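Local coordinates for protein HTH-type transcriptional regulator AscG (Escherichia coli, PDB 3BRQ) that represses the asc operon of Escherichia coli as a sequence-specific DNA-binding transcription factor of the LacI family, at residues A44-E49 / E261-L266; L107-R112 / D150-I155; S207-A212 / P246-V251. All coordinates share one frame; numbering follows the deposited sequence.

Contact 1 (A44-E49 / E261-L266)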
loop_
_atom_site.group_PDB
_atom_site.type_symbol
_atom_site.label_atom_id
_atom_site.label_comp_id
_atom_site.label_asym_id
_atom_site.label_seq_id
_atom_site.Cartn_x
_atom_site.Cartn_y
_atom_site.Cartn_z
ATOM N N ALA B 44 13.564 2.326 -7.028
ATOM C CA ALA B 44 14.541 1.242 -6.736
ATOM C C ALA B 44 14.948 0.566 -8.013
ATOM O O ALA B 44 16.112 0.388 -8.269
ATOM C CB ALA B 44 13.945 0.170 -5.786
ATOM N N ARG B 45 13.968 0.183 -8.816
ATOM C CA ARG B 45 14.277 -0.377 -10.122
ATOM C C ARG B 45 15.182 0.551 -10.971
ATOM O O ARG B 45 16.188 0.112 -11.522
ATOM C CB ARG B 45 12.976 -0.739 -10.838
ATOM C CG ARG B 45 13.067 -1.994 -11.651
ATOM C CD ARG B 45 13.310 -3.235 -10.785
ATOM N NE ARG B 45 13.946 -4.292 -11.582
ATOM C CZ ARG B 45 13.460 -5.525 -11.767
ATOM N NH1 ARG B 45 12.311 -5.895 -11.195
ATOM N NH2 ARG B 45 14.134 -6.406 -12.524
HETATM N N MSE B 46 14.877 1.842 -11.021
HETATM C CA MSE B 46 15.656 2.723 -11.878
HETATM C C MSE B 46 17.094 2.870 -11.381
HETATM O O MSE B 46 18.046 2.802 -12.165
HETATM C CB MSE B 46 15.003 4.100 -11.961
HETATM C CG MSE B 46 14.177 4.350 -13.207
HETATM SE SE MSE B 46 14.854 5.991 -14.020
HETATM C CE MSE B 46 16.538 5.237 -14.726
ATOM N N ALA B 47 17.256 3.082 -10.073
ATOM C CA ALA B 47 18.570 3.123 -9.456
ATOM C C ALA B 47 19.320 1.805 -9.708
ATOM O O ALA B 47 20.491 1.825 -10.097
ATOM C CB ALA B 47 18.454 3.387 -7.946
ATOM N N GLU B 48 18.656 0.675 -9.508
ATOM C CA GLU B 48 19.329 -0.628 -9.695
ATOM C C GLU B 48 19.873 -0.732 -11.127
ATOM O O GLU B 48 21.071 -1.003 -11.320
ATOM C CB GLU B 48 18.398 -1.799 -9.326
ATOM C CG GLU B 48 18.962 -3.191 -9.590
ATOM C CD GLU B 48 18.006 -4.287 -9.182
ATOM O OE1 GLU B 48 16.794 -4.047 -9.123
ATOM O OE2 GLU B 48 18.450 -5.405 -8.892
ATOM N N GLU B 49 19.028 -0.435 -12.121
ATOM C CA GLU B 49 19.436 -0.583 -13.518
ATOM C C GLU B 49 20.596 0.340 -13.858
ATOM O O GLU B 49 21.461 -0.023 -14.656
ATOM C CB GLU B 49 18.275 -0.332 -14.486
ATOM C CG GLU B 49 17.100 -1.345 -14.375
ATOM C CD GLU B 49 16.015 -1.104 -15.433
ATOM O OE1 GLU B 49 16.382 -1.112 -16.641
ATOM O OE2 GLU B 49 14.812 -0.902 -15.081
ATOM N N GLU B 261 10.862 10.031 -14.431
ATOM C CA GLU B 261 11.337 11.400 -14.669
ATOM C C GLU B 261 12.258 11.940 -13.583
ATOM O O GLU B 261 13.385 12.299 -13.855
ATOM C CB GLU B 261 10.183 12.376 -14.819
ATOM C CG GLU B 261 10.650 13.731 -15.257
ATOM C CD GLU B 261 10.977 13.767 -16.750
ATOM O OE1 GLU B 261 11.022 12.699 -17.430
ATOM O OE2 GLU B 261 11.159 14.883 -17.246
ATOM N N ILE B 262 11.758 12.072 -12.354
ATOM C CA ILE B 262 12.600 12.589 -11.262
ATOM C C ILE B 262 13.838 11.729 -10.980
ATOM O O ILE B 262 14.923 12.245 -10.780
ATOM C CB ILE B 262 11.747 12.806 -9.955
ATOM C CG1 ILE B 262 12.449 13.837 -9.031
ATOM C CG2 ILE B 262 11.433 11.459 -9.282
ATOM C CD1 ILE B 262 11.534 14.284 -7.896
ATOM N N ILE B 263 13.717 10.402 -10.966
ATOM C CA ILE B 263 14.923 9.623 -10.694
ATOM C C ILE B 263 15.863 9.689 -11.887
ATOM O O ILE B 263 17.079 9.813 -11.730
ATOM C CB ILE B 263 14.601 8.151 -10.342
ATOM C CG1 ILE B 263 13.792 8.026 -9.028
ATOM C CG2 ILE B 263 15.877 7.307 -10.314
ATOM C CD1 ILE B 263 14.336 8.728 -7.788
ATOM N N GLY B 264 15.301 9.614 -13.097
ATOM C CA GLY B 264 16.123 9.678 -14.317
ATOM C C GLY B 264 16.889 11.001 -14.394
ATOM O O GLY B 264 18.104 11.011 -14.677
ATOM N N ARG B 265 16.192 12.103 -14.118
ATOM C CA ARG B 265 16.855 13.400 -14.038
ATOM C C ARG B 265 17.934 13.501 -12.972
ATOM O O ARG B 265 18.981 14.087 -13.227
ATOM C CB ARG B 265 15.843 14.531 -13.884
ATOM C CG ARG B 265 15.017 14.737 -15.156
ATOM C CD ARG B 265 14.436 16.135 -15.168
ATOM N NE ARG B 265 13.242 16.289 -16.016
ATOM C CZ ARG B 265 12.415 17.350 -15.962
ATOM N NH1 ARG B 265 12.644 18.344 -15.091
ATOM N NH2 ARG B 265 11.343 17.419 -16.762
ATOM N N LEU B 266 17.702 12.952 -11.773
ATOM C CA LEU B 266 18.734 13.010 -10.714
ATOM C C LEU B 266 19.977 12.273 -11.143
ATOM O O LEU B 266 21.077 12.777 -10.948
ATOM C CB LEU B 266 18.215 12.465 -9.365
ATOM C CG LEU B 266 17.253 13.356 -8.575
ATOM C CD1 LEU B 266 16.577 12.565 -7.386
ATOM C CD2 LEU B 266 17.952 14.629 -8.078
#

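Contact 2 (L107-R112 / D150-I155). With SO4 (sulfate ion), chain F.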
loop_
_atom_site.group_PDB
_atom_site.type_symbol
_atom_site.label_atom_id
_atom_site.label_comp_id
_atom_site.label_asym_id
_atom_site.label_seq_id
_atom_site.Cartn_x
_atom_site.Cartn_y
_atom_site.Cartn_z
ATOM N N LEU B 107 9.411 15.917 -5.448
ATOM C CA LEU B 107 8.253 15.242 -6.019
ATOM C C LEU B 107 6.950 15.764 -5.374
ATOM O O LEU B 107 6.842 15.845 -4.131
ATOM C CB LEU B 107 8.384 13.723 -5.728
ATOM C CG LEU B 107 7.302 12.798 -6.324
ATOM C CD1 LEU B 107 7.465 12.735 -7.881
ATOM C CD2 LEU B 107 7.437 11.387 -5.736
ATOM N N ASN B 108 5.937 16.049 -6.207
ATOM C CA ASN B 108 4.563 16.330 -5.734
ATOM C C ASN B 108 4.359 17.774 -5.271
ATOM O O ASN B 108 3.311 18.089 -4.684
ATOM C CB ASN B 108 4.084 15.343 -4.635
ATOM C CG ASN B 108 2.526 15.250 -4.539
ATOM O OD1 ASN B 108 1.948 15.237 -3.441
ATOM N ND2 ASN B 108 1.862 15.194 -5.671
ATOM N N ARG B 109 5.347 18.647 -5.490
ATOM C CA ARG B 109 5.216 20.064 -5.101
ATOM C C ARG B 109 5.853 20.899 -6.223
ATOM O O ARG B 109 6.900 20.523 -6.773
ATOM C CB ARG B 109 5.914 20.366 -3.750
ATOM C CG ARG B 109 5.770 19.291 -2.626
ATOM C CD ARG B 109 4.355 19.248 -1.928
ATOM N NE ARG B 109 4.128 20.580 -1.401
ATOM C CZ ARG B 109 4.545 20.991 -0.201
ATOM N NH1 ARG B 109 5.073 20.108 0.645
ATOM N NH2 ARG B 109 4.345 22.273 0.189
ATOM N N ARG B 110 5.225 22.011 -6.579
ATOM C CA ARG B 110 5.764 22.903 -7.641
ATOM C C ARG B 110 6.610 24.028 -7.059
ATOM O O ARG B 110 6.101 24.826 -6.294
ATOM C CB ARG B 110 4.615 23.493 -8.486
ATOM C CG ARG B 110 5.128 24.280 -9.730
ATOM C CD ARG B 110 4.024 24.624 -10.729
ATOM N NE ARG B 110 2.762 24.904 -10.054
ATOM C CZ ARG B 110 1.671 25.415 -10.634
ATOM N NH1 ARG B 110 1.659 25.724 -11.934
ATOM N NH2 ARG B 110 0.582 25.615 -9.894
ATOM N N LEU B 111 7.893 24.098 -7.406
ATOM C CA LEU B 111 8.757 25.135 -6.835
ATOM C C LEU B 111 8.625 26.515 -7.490
ATOM O O LEU B 111 8.250 26.630 -8.669
ATOM C CB LEU B 111 10.230 24.683 -6.814
ATOM C CG LEU B 111 10.577 23.530 -5.847
ATOM C CD1 LEU B 111 12.060 23.422 -5.683
ATOM C CD2 LEU B 111 9.922 23.679 -4.484
ATOM N N ARG B 112 8.911 27.564 -6.711
ATOM C CA ARG B 112 8.779 28.941 -7.182
ATOM C C ARG B 112 10.065 29.383 -7.873
ATOM O O ARG B 112 10.056 29.736 -9.055
ATOM C CB ARG B 112 8.435 29.870 -6.001
ATOM C CG ARG B 112 8.118 31.332 -6.394
ATOM C CD ARG B 112 7.877 32.271 -5.177
ATOM N NE ARG B 112 7.292 31.604 -4.005
ATOM C CZ ARG B 112 6.055 31.111 -3.927
ATOM N NH1 ARG B 112 5.221 31.189 -4.962
ATOM N NH2 ARG B 112 5.651 30.508 -2.806
ATOM N N ASP B 150 -3.906 18.371 6.343
ATOM C CA ASP B 150 -2.470 18.646 6.357
ATOM C C ASP B 150 -1.807 18.240 5.040
ATOM O O ASP B 150 -0.592 18.411 4.870
ATOM C CB ASP B 150 -1.752 17.986 7.573
ATOM C CG ASP B 150 -1.873 16.437 7.611
ATOM O OD1 ASP B 150 -2.641 15.859 6.831
ATOM O OD2 ASP B 150 -1.215 15.785 8.478
ATOM N N SER B 151 -2.592 17.698 4.100
ATOM C CA SER B 151 -1.991 17.084 2.886
ATOM C C SER B 151 -2.180 18.029 1.714
ATOM O O SER B 151 -3.301 18.322 1.399
ATOM C CB SER B 151 -2.716 15.774 2.559
ATOM O OG SER B 151 -2.652 15.433 1.173
ATOM N N PRO B 152 -1.095 18.474 1.061
ATOM C CA PRO B 152 -1.155 19.221 -0.166
ATOM C C PRO B 152 -2.067 18.626 -1.217
ATOM O O PRO B 152 -2.772 19.377 -1.898
ATOM C CB PRO B 152 0.306 19.206 -0.643
ATOM C CG PRO B 152 1.065 19.198 0.565
ATOM C CD PRO B 152 0.293 18.372 1.533
ATOM N N THR B 153 -2.047 17.289 -1.350
ATOM C CA THR B 153 -2.825 16.621 -2.348
ATOM C C THR B 153 -4.290 16.748 -2.007
ATOM O O THR B 153 -5.133 16.947 -2.886
ATOM C CB THR B 153 -2.427 15.095 -2.416
ATOM O OG1 THR B 153 -1.065 14.983 -2.823
ATOM C CG2 THR B 153 -3.296 14.316 -3.404
ATOM N N SER B 154 -4.616 16.603 -0.732
ATOM C CA SER B 154 -5.997 16.728 -0.277
ATOM C C SER B 154 -6.474 18.155 -0.514
ATOM O O SER B 154 -7.597 18.394 -1.013
ATOM C CB SER B 154 -6.058 16.505 1.213
ATOM O OG SER B 154 -7.374 16.729 1.618
ATOM N N ILE B 155 -5.620 19.099 -0.171
ATOM C CA ILE B 155 -5.967 20.556 -0.294
ATOM C C ILE B 155 -6.239 20.970 -1.767
ATOM O O ILE B 155 -7.184 21.684 -2.077
ATOM C CB ILE B 155 -4.854 21.393 0.284
ATOM C CG1 ILE B 155 -4.826 21.240 1.813
ATOM C CG2 ILE B 155 -5.048 22.946 -0.057
ATOM C CD1 ILE B 155 -3.534 21.794 2.458
HETATM S S SO4 F . 0.508 14.144 0.263
HETATM O O1 SO4 F . 0.149 15.232 -0.586
HETATM O O2 SO4 F . 1.599 14.581 1.174
HETATM O O3 SO4 F . -0.652 13.571 0.893
HETATM O O4 SO4 F . 0.925 13.062 -0.622
#

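Contact 3 (S207-A212 / P246-V251)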
loop_
_atom_site.group_PDB
_atom_site.type_symbol
_atom_site.label_atom_id
_atom_site.label_comp_id
_atom_site.label_asym_id
_atom_site.label_seq_id
_atom_site.Cartn_x
_atom_site.Cartn_y
_atom_site.Cartn_z
ATOM N N SER B 207 -11.824 11.779 -2.273
ATOM C CA SER B 207 -10.459 12.166 -2.552
ATOM C C SER B 207 -9.495 10.986 -2.646
ATOM O O SER B 207 -8.366 11.187 -3.092
ATOM C CB SER B 207 -9.976 13.261 -1.579
ATOM O OG SER B 207 -10.641 14.486 -1.871
ATOM N N ASN B 208 -9.914 9.747 -2.297
ATOM C CA ASN B 208 -9.091 8.615 -2.711
ATOM C C ASN B 208 -9.977 7.359 -2.880
ATOM O O ASN B 208 -11.151 7.340 -2.510
ATOM C CB ASN B 208 -7.911 8.363 -1.737
ATOM C CG ASN B 208 -8.353 7.774 -0.365
ATOM O OD1 ASN B 208 -9.474 7.949 0.064
ATOM N ND2 ASN B 208 -7.424 7.123 0.337
ATOM N N ASP B 209 -9.426 6.290 -3.423
ATOM C CA ASP B 209 -10.316 5.158 -3.700
ATOM C C ASP B 209 -10.778 4.570 -2.421
ATOM O O ASP B 209 -11.922 4.193 -2.345
ATOM C CB ASP B 209 -9.651 4.104 -4.584
ATOM C CG ASP B 209 -9.517 4.569 -6.024
ATOM O OD1 ASP B 209 -10.110 5.622 -6.385
ATOM O OD2 ASP B 209 -8.810 3.848 -6.789
ATOM N N ASP B 210 -9.927 4.504 -1.402
ATOM C CA ASP B 210 -10.346 3.885 -0.097
ATOM C C ASP B 210 -11.598 4.485 0.495
ATOM O O ASP B 210 -12.486 3.773 0.899
ATOM C CB ASP B 210 -9.232 3.887 0.939
ATOM C CG ASP B 210 -8.174 2.790 0.636
ATOM O OD1 ASP B 210 -8.373 2.033 -0.314
ATOM O OD2 ASP B 210 -7.163 2.674 1.332
HETATM N N MSE B 211 -11.663 5.820 0.569
HETATM C CA MSE B 211 -12.859 6.458 0.994
HETATM C C MSE B 211 -14.028 6.238 0.040
HETATM O O MSE B 211 -15.156 6.101 0.519
HETATM C CB MSE B 211 -12.593 7.970 1.208
HETATM C CG MSE B 211 -11.615 8.236 2.426
HETATM SE SE MSE B 211 -11.650 10.196 2.717
HETATM C CE MSE B 211 -13.400 10.437 3.259
ATOM N N ALA B 212 -13.803 6.196 -1.280
ATOM C CA ALA B 212 -14.894 6.006 -2.241
ATOM C C ALA B 212 -15.468 4.595 -1.972
ATOM O O ALA B 212 -16.659 4.395 -2.061
ATOM C CB ALA B 212 -14.396 6.104 -3.672
ATOM N N PRO B 246 -20.341 -1.765 -7.530
ATOM C CA PRO B 246 -19.943 -1.655 -8.945
ATOM C C PRO B 246 -18.483 -1.198 -9.075
ATOM O O PRO B 246 -17.919 -0.594 -8.111
ATOM C CB PRO B 246 -20.829 -0.552 -9.480
ATOM C CG PRO B 246 -21.009 0.361 -8.225
ATOM C CD PRO B 246 -21.034 -0.544 -7.047
ATOM N N ALA B 247 -17.883 -1.491 -10.237
ATOM C CA ALA B 247 -16.531 -1.129 -10.541
ATOM C C ALA B 247 -16.330 0.386 -10.343
ATOM O O ALA B 247 -17.136 1.204 -10.826
ATOM C CB ALA B 247 -16.171 -1.509 -11.986
ATOM N N LEU B 248 -15.214 0.739 -9.696
ATOM C CA LEU B 248 -15.024 2.106 -9.240
ATOM C C LEU B 248 -14.322 3.000 -10.276
ATOM O O LEU B 248 -13.166 2.779 -10.590
ATOM C CB LEU B 248 -14.271 2.084 -7.893
ATOM C CG LEU B 248 -13.658 3.377 -7.364
ATOM C CD1 LEU B 248 -14.815 4.425 -7.029
ATOM C CD2 LEU B 248 -12.802 3.165 -6.164
ATOM N N SER B 249 -15.009 4.022 -10.786
ATOM C CA SER B 249 -14.352 5.058 -11.621
ATOM C C SER B 249 -13.327 5.795 -10.770
ATOM O O SER B 249 -13.608 6.158 -9.628
ATOM C CB SER B 249 -15.344 6.096 -12.149
ATOM O OG SER B 249 -16.436 5.548 -12.850
ATOM N N SER B 250 -12.128 6.007 -11.314
ATOM C CA SER B 250 -11.028 6.586 -10.539
ATOM C C SER B 250 -10.040 7.388 -11.387
ATOM O O SER B 250 -9.776 7.056 -12.522
ATOM C CB SER B 250 -10.259 5.521 -9.781
ATOM O OG SER B 250 -9.392 6.137 -8.805
ATOM N N VAL B 251 -9.511 8.447 -10.800
ATOM C CA VAL B 251 -8.488 9.252 -11.411
ATOM C C VAL B 251 -7.117 8.563 -11.273
ATOM O O VAL B 251 -6.625 8.357 -10.184
ATOM C CB VAL B 251 -8.481 10.717 -10.802
ATOM C CG1 VAL B 251 -7.375 11.510 -11.372
ATOM C CG2 VAL B 251 -9.787 11.407 -11.121
#

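Contact 1 (A44-E49 / E261-L266)
Ile-263 sets CG1 beside its own backbone N (chi1 -64°), which turns its CG2 methyl to face helix 36-49 while the longer branch leads away. Met-46, present as selenomethionine, comes from that helix; its chain bends at chi2 and at chi3 (73°), curling SE round to lie against the backbone of Gly-264. The side chains meet by van der Waals packing alone, and SE rests on the peptide backbone. Ile-263 CG2 sits 3.7 Å from Met-46 CB and also reaches SE, so this one methyl is bordered by both the root and the heavy atom of the same side chain. Beyond it, Met-46 SE stands 3.8 Å from Gly-264 N and 3.9 Å from Gly-264 CA. Each residue type fits its task: glycine offers bare backbone as the resting surface, the flexible methionine chain can bend to lay SE on that backbone beside the isoleucine methyl, and beta-branching lets isoleucine turn one methyl to the neighbouring helix while its longer arm leads away. The short helical segments run 27° from parallel with their axes 9.8 Å apart, and little surface is buried between them. Away from this line, Glu-261 and Arg-265, one turn apart, form a salt bridge in which Arg-265 NH2 lies 2.6 Å from Glu-261 OE2, which accepts on its anti lone pair. Ile-262 and Leu-266 turn the other flank of helix 255-270 to strands 80-84 and 104-107, whereas another side of helix 36-49 faces the second subunit, where Glu-48 OE2 is hydrogen-bonded to His-61 ND1 of that subunit.

Contact 2 (L107-R112 / D150-I155)
In the cleft between the two lobes of the periplasmic-binding-protein fold, Asn-108 and Arg-109, from the loop after strand 104-107, face Thr-153 and Pro-152 at the start of helix 152-167. LacI-family repressors commonly bind their effectors in this cleft; here it holds a sulfate, probably from the crystallisation liquor. Thr-153 grips one sulfate oxygen twice, OG1 lying 2.6 Å from O1 and the backbone N 3.1 Å from it. Tyr-84, Gly-33 and Arg-86 bind the same ion, which therefore bridges the lobes. Asn-108 OD1 comes 3.1 Å from Thr-153 OG1, but the angle is poor for a bond, and its ND2 is hydrogen-bonded to His-123. Arg-109 folds back through chi2 (-75°) and chi3 (-57°), laying one guanidinium face against the Pro-152 ring: Pro-152 CG is 3.9 Å from Arg-109 NE and offset toward the rim. Arg-109 NH1 is held by the carbonyls of Leu-88 and Pro-85. With an alanine here, both carbonyls would probably lose this donor and a gap would open beside the proline ring. Proline suits the first helical turn, where no backbone N-H is needed, and serine suits the N-cap before it. Ser-151 OG accepts from Ser-154 N at 3.0 Å, and donates to sulfate O3 at 2.7 Å.

Contact 3 (S207-A212 / P246-V251)
Asp-209 and Leu-248 meet at a slant in the C-terminal lobe, an alpha/beta domain of the periplasmic-binding-protein type, where the first turn of helix 209-221 packs against the chain entering strand 249-252. The aspartate presents two different surfaces. Its aliphatic root and carboxyl carbon lie against one leucine methyl, with Leu-248 CD2 3.6 Å from Asp-209 CG, while its oxygens reach past the leucine to the strand. There Ser-250, whose OG is anti to its backbone N (chi1 -167°), points its hydroxyl at the carboxylate: Ser-250 OG donates to Asp-209 OD1 at 2.6 Å, on the syn lone pair, the side of the other oxygen. Both residues have further partners in the loop after strand 231-235, since Asp-237 N donates to Ser-250 OG and Ile-238 N to Asp-209 OD2. The buried carboxylate is thus fixed in rotation by bonds to both oxygens, and its position at the start of a helix would probably steady its negative charge further. Serine suits its place because a single small hydroxyl can donate a hydrogen bond to the carboxylate and accept one from a backbone N-H. Leucine, forked at its end, divides itself between two helix residues: as CD2 lies on the aspartate, CD1 turns to Ala-212, one turn on, with Leu-248 CD1 3.8 Å from Ala-212 CB. Alanine's small methyl lets the helix come close here, and it also touches Val-232 of strand 231-235. The helix itself is opened by Asn-208 at the N-cap; its OD1 accepts from Met-211 N at 3.1 Å, the donor standing 46° out of the carbonyl plane.

Overall arrangement
Contact 3 is fully buried, whereas contacts 1 and 2 are partly so: the centre of contact 1 is about 20 Å from the centre of the chain, beside the dimer interface, and that of contact 2 about 8 Å, in the interlobe cleft. Their chemistry differs accordingly. Contact 1 joins two helices by apolar packing, contact 2 works largely through polar groups around an anion, and contact 3 pairs a carboxylate-hydroxyl bond with leucine packing. Strand 249-252 of contact 3 is followed in the chain by helix 255-270, which carries the chain back to contact 1 in the N-terminal lobe. Contacts 1 and 2 touch directly, with Ile-262 CD1 3.6 Å from Leu-107 N.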